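HpcH/HpaI aldolase/citrate lyase family protein (Burkholderia cenocepacia, PDB 4MF4) belongs to the HpcH/HpaI aldolase/citrate lyase family and folds as a closed eight-stranded beta/alpha (TIM) barrel, six copies of which make up the assembly. Local coordinates at residues G29-L34 and W50-M55; D54-P59 and V82-A87. All blocks are in the same frame, centred on the assembly; numbering follows the deposited sequence.

Contact 1 (G29-L34 and W50-M55); sequences GLWLSL and WLCIDM
Strands 27-32 and 50-54 are the first two staves of the TIM barrel, running parallel, the axes of their short segments 4.7 Å apart at closest approach. The backbone ladder starts with Leu30 N giving a bent bond to Trp50 O. Cys52 N then meets Leu30 O almost along the C=O axis, and Leu32 N reaches Cys52 O at 2.7 Å; a last link from Asp54 N to Leu32 O is long and weak.

The side chains of Trp31, Trp50 and Cys52 point to the barrel interior, on the face where Gly29 lies. Trp50 takes the crowded first torsion, CG between backbone N and carbonyl carbon (chi1 56°), which folds its indole back over Gly29. A CH-pi contact puts Gly29 CA over the face, 3.3 Å from the centroid of the five-membered ring of Trp50. Trp50 NE1 is turned aside to Leu27 O. Two residues along the strand, Cys52 holds SG anti to its backbone N, so that SG lies over the six-membered ring of Trp31, 3.8 Å from its centroid, a sulfur-aromatic contact offset toward the ring's rim.

On the outer face of this closed beta/alpha barrel wall lie Leu30, Leu32, Leu51 and Ile53; Leu51 and Ile53 pack on helix 62-73 and Leu30 on Thr260 of the second subunit. Leu32 CD1 spans two neighbours, touching Leu51 CB at 4.0 Å and Ile53 CG1 slightly farther off.

At the C-terminal mouth the Trp31 indole N-H points nearly straight at Asp54: NE1 to OD2 is 3.2 Å, in the ring plane but above the carboxylate plane, the two planes 68° apart. A water donates to Asp54 OD2 and also bonds Ser33 OG, while Asp54 OD1 accepts from Glu56 N and Arg84 NE.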
ATOM      1  N   GLY A  29     -27.413 -10.982  -3.213  1.00 14.76           N
ATOM      2  CA  GLY A  29     -26.065 -10.435  -3.285  1.00 13.86           C
ATOM      3  C   GLY A  29     -25.913  -9.295  -2.320  1.00 14.38           C
ATOM      4  O   GLY A  29     -26.897  -8.760  -1.794  1.00 14.40           O
ATOM      5  N   LEU A  30     -24.673  -8.915  -2.074  1.00 15.19           N
ATOM      6  CA  LEU A  30     -24.395  -7.748  -1.269  1.00 15.58           C
ATOM      7  C   LEU A  30     -23.363  -6.930  -2.071  1.00 15.16           C
ATOM      8  O   LEU A  30     -22.478  -7.530  -2.663  1.00 14.22           O
ATOM      9  CB  LEU A  30     -23.792  -8.251   0.040  1.00 16.94           C
ATOM     10  CG  LEU A  30     -23.638  -7.319   1.222  1.00 18.45           C
ATOM     11  CD1 LEU A  30     -25.013  -6.794   1.722  1.00 17.91           C
ATOM     12  CD2 LEU A  30     -22.896  -8.085   2.331  1.00 18.85           C
ATOM     13  N   TRP A  31     -23.514  -5.598  -2.108  1.00 14.91           N
ATOM     14  CA  TRP A  31     -22.582  -4.679  -2.729  1.00 15.33           C
ATOM     15  C   TRP A  31     -21.417  -4.411  -1.782  1.00 15.34           C
ATOM     16  O   TRP A  31     -21.639  -4.127  -0.583  1.00 13.70           O
ATOM     17  CB  TRP A  31     -23.272  -3.334  -2.993  1.00 17.19           C
ATOM     18  CG  TRP A  31     -22.877  -2.708  -4.248  1.00 17.86           C
ATOM     19  CD1 TRP A  31     -22.116  -1.593  -4.404  1.00 18.45           C
ATOM     20  CD2 TRP A  31     -23.252  -3.141  -5.559  1.00 17.72           C
ATOM     21  NE1 TRP A  31     -21.981  -1.323  -5.750  1.00 19.53           N
ATOM     22  CE2 TRP A  31     -22.664  -2.265  -6.468  1.00 17.81           C
ATOM     23  CE3 TRP A  31     -24.016  -4.205  -6.045  1.00 18.44           C
ATOM     24  CZ2 TRP A  31     -22.831  -2.394  -7.841  1.00 18.86           C
ATOM     25  CZ3 TRP A  31     -24.170  -4.345  -7.408  1.00 19.03           C
ATOM     26  CH2 TRP A  31     -23.582  -3.452  -8.295  1.00 18.66           C
ATOM     27  N   LEU A  32     -20.193  -4.513  -2.310  1.00 14.76           N
ATOM     28  CA  LEU A  32     -19.016  -4.230  -1.526  1.00 15.23           C
ATOM     29  C   LEU A  32     -18.384  -2.925  -2.004  1.00 15.58           C
ATOM     30  O   LEU A  32     -17.713  -2.906  -3.030  1.00 14.40           O
ATOM     31  CB  LEU A  32     -17.991  -5.364  -1.602  1.00 15.49           C
ATOM     32  CG  LEU A  32     -18.456  -6.778  -1.277  1.00 16.39           C
ATOM     33  CD1 LEU A  32     -17.284  -7.733  -1.430  1.00 16.73           C
ATOM     34  CD2 LEU A  32     -19.057  -6.870   0.112  1.00 16.98           C
ATOM     35  N   SER A  33     -18.617  -1.863  -1.227  1.00 17.48           N
ATOM     36  CA  SER A  33     -18.115  -0.495  -1.454  1.00 18.72           C
ATOM     37  C   SER A  33     -16.920  -0.088  -0.567  1.00 18.84           C
ATOM     38  O   SER A  33     -16.196   0.859  -0.904  1.00 17.15           O
ATOM     39  CB  SER A  33     -19.225   0.524  -1.151  1.00 22.47           C
ATOM     40  OG  SER A  33     -20.388   0.245  -1.916  1.00 27.12           O
ATOM     41  N   LEU A  34     -16.699  -0.775   0.556  1.00 18.18           N
ATOM     42  CA  LEU A  34     -15.717  -0.310   1.534  1.00 16.81           C
ATOM     43  C   LEU A  34     -14.268  -0.512   1.086  1.00 16.55           C
ATOM     44  O   LEU A  34     -13.357   0.159   1.613  1.00 16.79           O
ATOM     45  CB  LEU A  34     -15.932  -0.985   2.910  1.00 17.95           C
ATOM     46  CG  LEU A  34     -17.169  -0.633   3.752  1.00 18.93           C
ATOM     47  CD1 LEU A  34     -17.303  -1.678   4.879  1.00 20.36           C
ATOM     48  CD2 LEU A  34     -17.015   0.787   4.276  1.00 20.13           C
ATOM     49  N   TRP A  50     -24.010 -14.138  -3.953  1.00 14.93           N
ATOM     50  CA  TRP A  50     -22.953 -13.395  -4.662  1.00 14.44           C
ATOM     51  C   TRP A  50     -22.556 -12.147  -3.913  1.00 13.51           C
ATOM     52  O   TRP A  50     -23.328 -11.652  -3.100  1.00 12.42           O
ATOM     53  CB  TRP A  50     -23.377 -13.079  -6.115  1.00 14.94           C
ATOM     54  CG  TRP A  50     -24.653 -12.334  -6.234  1.00 15.67           C
ATOM     55  CD1 TRP A  50     -25.925 -12.833  -6.096  1.00 16.02           C
ATOM     56  CD2 TRP A  50     -24.799 -10.944  -6.510  1.00 16.50           C
ATOM     57  NE1 TRP A  50     -26.852 -11.826  -6.260  1.00 15.94           N
ATOM     58  CE2 TRP A  50     -26.184 -10.656  -6.510  1.00 16.41           C
ATOM     59  CE3 TRP A  50     -23.895  -9.904  -6.735  1.00 17.34           C
ATOM     60  CZ2 TRP A  50     -26.683  -9.384  -6.748  1.00 16.80           C
ATOM     61  CZ3 TRP A  50     -24.404  -8.640  -7.006  1.00 18.20           C
ATOM     62  CH2 TRP A  50     -25.801  -8.398  -6.982  1.00 17.72           C
ATOM     63  N   LEU A  51     -21.342 -11.661  -4.166  1.00 12.35           N
ATOM     64  CA  LEU A  51     -20.847 -10.425  -3.588  1.00 12.80           C
ATOM     65  C   LEU A  51     -20.237  -9.574  -4.692  1.00 12.99           C
ATOM     66  O   LEU A  51     -19.499 -10.090  -5.517  1.00 13.02           O
ATOM     67  CB  LEU A  51     -19.762 -10.701  -2.543  1.00 13.61           C
ATOM     68  CG  LEU A  51     -20.129 -11.550  -1.328  1.00 14.39           C
ATOM     69  CD1 LEU A  51     -18.896 -11.902  -0.493  1.00 14.82           C
ATOM     70  CD2 LEU A  51     -21.088 -10.798  -0.444  1.00 14.46           C
ATOM     71  N   CYS A  52     -20.566  -8.291  -4.745  1.00 13.24           N
ATOM     72  CA  CYS A  52     -20.105  -7.431  -5.873  1.00 13.37           C
ATOM     73  C   CYS A  52     -18.979  -6.478  -5.463  1.00 12.41           C
ATOM     74  O   CYS A  52     -19.174  -5.652  -4.576  1.00 12.61           O
ATOM     75  CB  CYS A  52     -21.247  -6.619  -6.477  1.00 13.72           C
ATOM     76  SG  CYS A  52     -20.734  -5.767  -7.979  1.00 15.71           S
ATOM     77  N   ILE A  53     -17.827  -6.632  -6.081  1.00 11.00           N
ATOM     78  CA  ILE A  53     -16.713  -5.692  -5.895  1.00 11.64           C
ATOM     79  C   ILE A  53     -16.906  -4.589  -6.914  1.00 11.61           C
ATOM     80  O   ILE A  53     -16.748  -4.801  -8.102  1.00 11.55           O
ATOM     81  CB  ILE A  53     -15.355  -6.382  -6.066  1.00 12.02           C
ATOM     82  CG1 ILE A  53     -15.182  -7.500  -5.039  1.00 12.08           C
ATOM     83  CG2 ILE A  53     -14.181  -5.396  -5.941  1.00 11.64           C
ATOM     84  CD1 ILE A  53     -14.177  -8.532  -5.496  1.00 12.93           C
ATOM     85  N   ASP A  54     -17.256  -3.390  -6.454  1.00 11.89           N
ATOM     86  CA  ASP A  54     -17.578  -2.289  -7.380  1.00 11.87           C
ATOM     87  C   ASP A  54     -16.320  -1.471  -7.775  1.00 11.48           C
ATOM     88  O   ASP A  54     -15.673  -0.969  -6.902  1.00 11.40           O
ATOM     89  CB  ASP A  54     -18.552  -1.375  -6.713  1.00 12.38           C
ATOM     90  CG  ASP A  54     -19.074  -0.289  -7.627  1.00 13.14           C
ATOM     91  OD1 ASP A  54     -18.915  -0.384  -8.863  1.00 13.08           O
ATOM     92  OD2 ASP A  54     -19.780   0.590  -7.093  1.00 14.61           O
ATOM     93  N   MET A  55     -16.032  -1.349  -9.073  1.00 11.04           N
ATOM     94  CA  MET A  55     -14.939  -0.509  -9.590  1.00 11.82           C
ATOM     95  C   MET A  55     -15.477   0.813 -10.122  1.00 12.26           C
ATOM     96  O   MET A  55     -14.706   1.729 -10.403  1.00 12.20           O
ATOM     97  CB  MET A  55     -14.169  -1.202 -10.696  1.00 11.28           C
ATOM     98  CG  MET A  55     -13.713  -2.601 -10.336  1.00 11.41           C
ATOM     99  SD  MET A  55     -12.722  -3.246 -11.676  1.00 12.51           S
ATOM    100  CE  MET A  55     -11.274  -2.183 -11.702  1.00 11.95           C
TER
HETATM  101  O   HOH W   1     -20.310   1.355  -4.544  1.00 29.93           O

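Contact 2 (D54-P59 and V82-A87); sequences DMEHAP and VVRVPA. With EDO (1,2-ethanediol), chain G.
Two carboxylates close on one guanidinium from different directions: Asp54 at its edge, Glu56 over its face. Arg84 bends at chi3 (75°) and grips Asp54 side-on, NE to OD1 and NH2 to OD2, both at 3.0 Å. Each oxygen lies near the guanidinium plane, yet both are met from above the carboxylate plane. Glu56, its chain extended, sets OE1 over the centre of the group, 3.1 Å from Arg84 CZ, with the planes almost perpendicular; no N-H points at OE1, so this is a salt bridge of charge alone. Its OE2 pairs with Lys94 of the third subunit. The guanidinium, with that lysine beyond, would probably keep both carboxylates ionised.

Arg84 NH2 donates to O2 of a 1,2-ethanediol at 2.8 Å, and Gln164 takes NH1. Asp54 OD1 accepts from Glu56 N at 2.8 Å, closing an Asx turn that starts the loop. Met55 N bonds Arg84 O, extending the strand pairing, and Met55 packs SD on Val83 CG1 and CB on Pro86 CG. Asp54 and Arg84 end parallel strands and Glu56 follows in the loop, so the cluster sits at the barrel's C-terminal mouth, where TIM-barrel active sites lie.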
ATOM      1  N   ASP A  54     -17.256  -3.390  -6.454  1.00 11.89           N
ATOM      2  CA  ASP A  54     -17.578  -2.289  -7.380  1.00 11.87           C
ATOM      3  C   ASP A  54     -16.320  -1.471  -7.775  1.00 11.48           C
ATOM      4  O   ASP A  54     -15.673  -0.969  -6.902  1.00 11.40           O
ATOM      5  CB  ASP A  54     -18.552  -1.375  -6.713  1.00 12.38           C
ATOM      6  CG  ASP A  54     -19.074  -0.289  -7.627  1.00 13.14           C
ATOM      7  OD1 ASP A  54     -18.915  -0.384  -8.863  1.00 13.08           O
ATOM      8  OD2 ASP A  54     -19.780   0.590  -7.093  1.00 14.61           O
ATOM      9  N   MET A  55     -16.032  -1.349  -9.073  1.00 11.04           N
ATOM     10  CA  MET A  55     -14.939  -0.509  -9.590  1.00 11.82           C
ATOM     11  C   MET A  55     -15.477   0.813 -10.122  1.00 12.26           C
ATOM     12  O   MET A  55     -14.706   1.729 -10.403  1.00 12.20           O
ATOM     13  CB  MET A  55     -14.169  -1.202 -10.696  1.00 11.28           C
ATOM     14  CG  MET A  55     -13.713  -2.601 -10.336  1.00 11.41           C
ATOM     15  SD  MET A  55     -12.722  -3.246 -11.676  1.00 12.51           S
ATOM     16  CE  MET A  55     -11.274  -2.183 -11.702  1.00 11.95           C
ATOM     17  N   GLU A  56     -16.810   0.938 -10.227  1.00 12.95           N
ATOM     18  CA  GLU A  56     -17.368   2.139 -10.856  1.00 13.77           C
ATOM     19  C   GLU A  56     -17.553   3.219  -9.823  1.00 13.18           C
ATOM     20  O   GLU A  56     -17.088   4.340 -10.024  1.00 12.93           O
ATOM     21  CB  GLU A  56     -18.692   1.880 -11.525  1.00 14.42           C
ATOM     22  CG  GLU A  56     -19.166   3.069 -12.326  1.00 14.76           C
ATOM     23  CD  GLU A  56     -20.630   2.968 -12.768  1.00 15.49           C
ATOM     24  OE1 GLU A  56     -21.375   2.112 -12.308  1.00 15.11           O
ATOM     25  OE2 GLU A  56     -21.045   3.796 -13.598  1.00 17.70           O
ATOM     26  N   HIS A  57     -18.261   2.885  -8.733  1.00 13.57           N
ATOM     27  CA  HIS A  57     -18.552   3.850  -7.664  1.00 13.86           C
ATOM     28  C   HIS A  57     -17.897   3.536  -6.314  1.00 14.44           C
ATOM     29  O   HIS A  57     -18.431   3.902  -5.251  1.00 14.24           O
ATOM     30  CB  HIS A  57     -20.083   3.994  -7.500  1.00 13.81           C
ATOM     31  CG  HIS A  57     -20.748   4.762  -8.615  1.00 13.89           C
ATOM     32  ND1 HIS A  57     -20.581   6.122  -8.779  1.00 14.02           N
ATOM     33  CD2 HIS A  57     -21.581   4.362  -9.615  1.00 14.19           C
ATOM     34  CE1 HIS A  57     -21.256   6.524  -9.842  1.00 14.07           C
ATOM     35  NE2 HIS A  57     -21.893   5.479 -10.353  1.00 13.84           N
ATOM     36  N   ALA A  58     -16.772   2.859  -6.348  1.00 13.76           N
ATOM     37  CA  ALA A  58     -15.894   2.705  -5.170  1.00 13.33           C
ATOM     38  C   ALA A  58     -14.473   2.712  -5.695  1.00 14.12           C
ATOM     39  O   ALA A  58     -14.287   2.354  -6.837  1.00 12.85           O
ATOM     40  CB  ALA A  58     -16.203   1.424  -4.459  1.00 13.39           C
ATOM     41  N   PRO A  59     -13.465   3.105  -4.870  1.00 14.60           N
ATOM     42  CA  PRO A  59     -12.118   3.207  -5.408  1.00 15.74           C
ATOM     43  C   PRO A  59     -11.393   1.864  -5.364  1.00 15.60           C
ATOM     44  O   PRO A  59     -10.475   1.678  -4.598  1.00 17.54           O
ATOM     45  CB  PRO A  59     -11.470   4.226  -4.468  1.00 16.24           C
ATOM     46  CG  PRO A  59     -12.076   3.898  -3.164  1.00 16.48           C
ATOM     47  CD  PRO A  59     -13.494   3.460  -3.446  1.00 15.71           C
ATOM     48  N   VAL A  82     -18.773 -11.053  -8.065  1.00 13.64           N
ATOM     49  CA  VAL A  82     -19.126 -10.330  -9.279  1.00 12.98           C
ATOM     50  C   VAL A  82     -18.282  -9.049  -9.250  1.00 12.72           C
ATOM     51  O   VAL A  82     -18.107  -8.433  -8.163  1.00 11.67           O
ATOM     52  CB  VAL A  82     -20.634  -9.979  -9.225  1.00 12.91           C
ATOM     53  CG1 VAL A  82     -21.036  -9.088 -10.388  1.00 12.97           C
ATOM     54  CG2 VAL A  82     -21.492 -11.259  -9.200  1.00 12.79           C
ATOM     55  N   VAL A  83     -17.746  -8.647 -10.403  1.00 12.79           N
ATOM     56  CA  VAL A  83     -17.030  -7.363 -10.496  1.00 12.58           C
ATOM     57  C   VAL A  83     -17.787  -6.394 -11.377  1.00 12.47           C
ATOM     58  O   VAL A  83     -18.111  -6.725 -12.532  1.00 10.96           O
ATOM     59  CB  VAL A  83     -15.556  -7.547 -10.997  1.00 13.19           C
ATOM     60  CG1 VAL A  83     -14.896  -6.203 -11.283  1.00 13.41           C
ATOM     61  CG2 VAL A  83     -14.732  -8.295  -9.972  1.00 13.12           C
ATOM     62  N   ARG A  84     -18.130  -5.207 -10.859  1.00 12.77           N
ATOM     63  CA  ARG A  84     -18.646  -4.158 -11.773  1.00 14.12           C
ATOM     64  C   ARG A  84     -17.498  -3.285 -12.272  1.00 14.94           C
ATOM     65  O   ARG A  84     -16.906  -2.547 -11.465  1.00 15.04           O
ATOM     66  CB  ARG A  84     -19.704  -3.265 -11.142  1.00 14.86           C
ATOM     67  CG  ARG A  84     -20.076  -2.102 -12.089  1.00 14.34           C
ATOM     68  CD  ARG A  84     -21.404  -1.478 -11.760  1.00 15.26           C
ATOM     69  NE  ARG A  84     -21.313  -0.637 -10.577  1.00 15.70           N
ATOM     70  CZ  ARG A  84     -22.292   0.133 -10.101  1.00 16.86           C
ATOM     71  NH1 ARG A  84     -23.514   0.162 -10.662  1.00 16.82           N
ATOM     72  NH2 ARG A  84     -22.065   0.856  -9.021  1.00 16.71           N
ATOM     73  N   VAL A  85     -17.195  -3.359 -13.585  1.00 14.54           N
ATOM     74  CA  VAL A  85     -16.084  -2.601 -14.143  1.00 14.61           C
ATOM     75  C   VAL A  85     -16.476  -1.129 -14.269  1.00 15.01           C
ATOM     76  O   VAL A  85     -17.670  -0.798 -14.244  1.00 15.52           O
ATOM     77  CB  VAL A  85     -15.551  -3.166 -15.485  1.00 14.61           C
ATOM     78  CG1 VAL A  85     -15.051  -4.586 -15.293  1.00 15.08           C
ATOM     79  CG2 VAL A  85     -16.584  -3.076 -16.605  1.00 14.89           C
ATOM     80  N   PRO A  86     -15.474  -0.232 -14.339  1.00 14.25           N
ATOM     81  CA  PRO A  86     -15.767   1.194 -14.410  1.00 14.98           C
ATOM     82  C   PRO A  86     -16.423   1.623 -15.725  1.00 16.01           C
ATOM     83  O   PRO A  86     -17.231   2.539 -15.716  1.00 15.08           O
ATOM     84  CB  PRO A  86     -14.379   1.864 -14.280  1.00 14.67           C
ATOM     85  CG  PRO A  86     -13.471   0.796 -13.777  1.00 14.70           C
ATOM     86  CD  PRO A  86     -14.029  -0.478 -14.374  1.00 14.46           C
ATOM     87  N   ALA A  87     -16.054   0.957 -16.828  1.00 16.68           N
ATOM     88  CA  ALA A  87     -16.446   1.364 -18.189  1.00 17.92           C
ATOM     89  C   ALA A  87     -16.139   0.195 -19.135  1.00 19.09           C
ATOM     90  O   ALA A  87     -15.458  -0.746 -18.773  1.00 16.86           O
ATOM     91  CB  ALA A  87     -15.661   2.592 -18.633  1.00 18.41           C
TER
HETATM   92  C1  EDO G 301     -25.681   0.002  -7.656  1.00 36.36           C
HETATM   93  O1  EDO G 301     -26.763   0.308  -8.558  1.00 39.03           O
HETATM   94  C2  EDO G 301     -25.165   1.219  -6.898  1.00 37.15           C
HETATM   95  O2  EDO G 301     -24.341   2.012  -7.772  1.00 38.99           O

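Both contacts are buried and share Asp54, the last residue of strand 50-54, and Met55; contact 1 joins that strand to strand 27-32 and contact 2 to strand 80-84, tying three consecutive barrel strands together. Contact 1 is mainly a ladder with apolar and aromatic packing in the wall, touched by the second and third subunits; contact 2 straddles the C-terminal strand ends and the loops that follow, where the chemistry turns ionic and the third subunit supplies Lys94. Asp54 belongs to both, its OD2 accepting from Trp31 NE1 in contact 1 and Arg84 NH2 in contact 2. Trp31 CZ2 packs 3.4 Å from Arg84 CZ, and probable hydrogen bonds of Val82 with Leu51 and Ile53 continue the sheet.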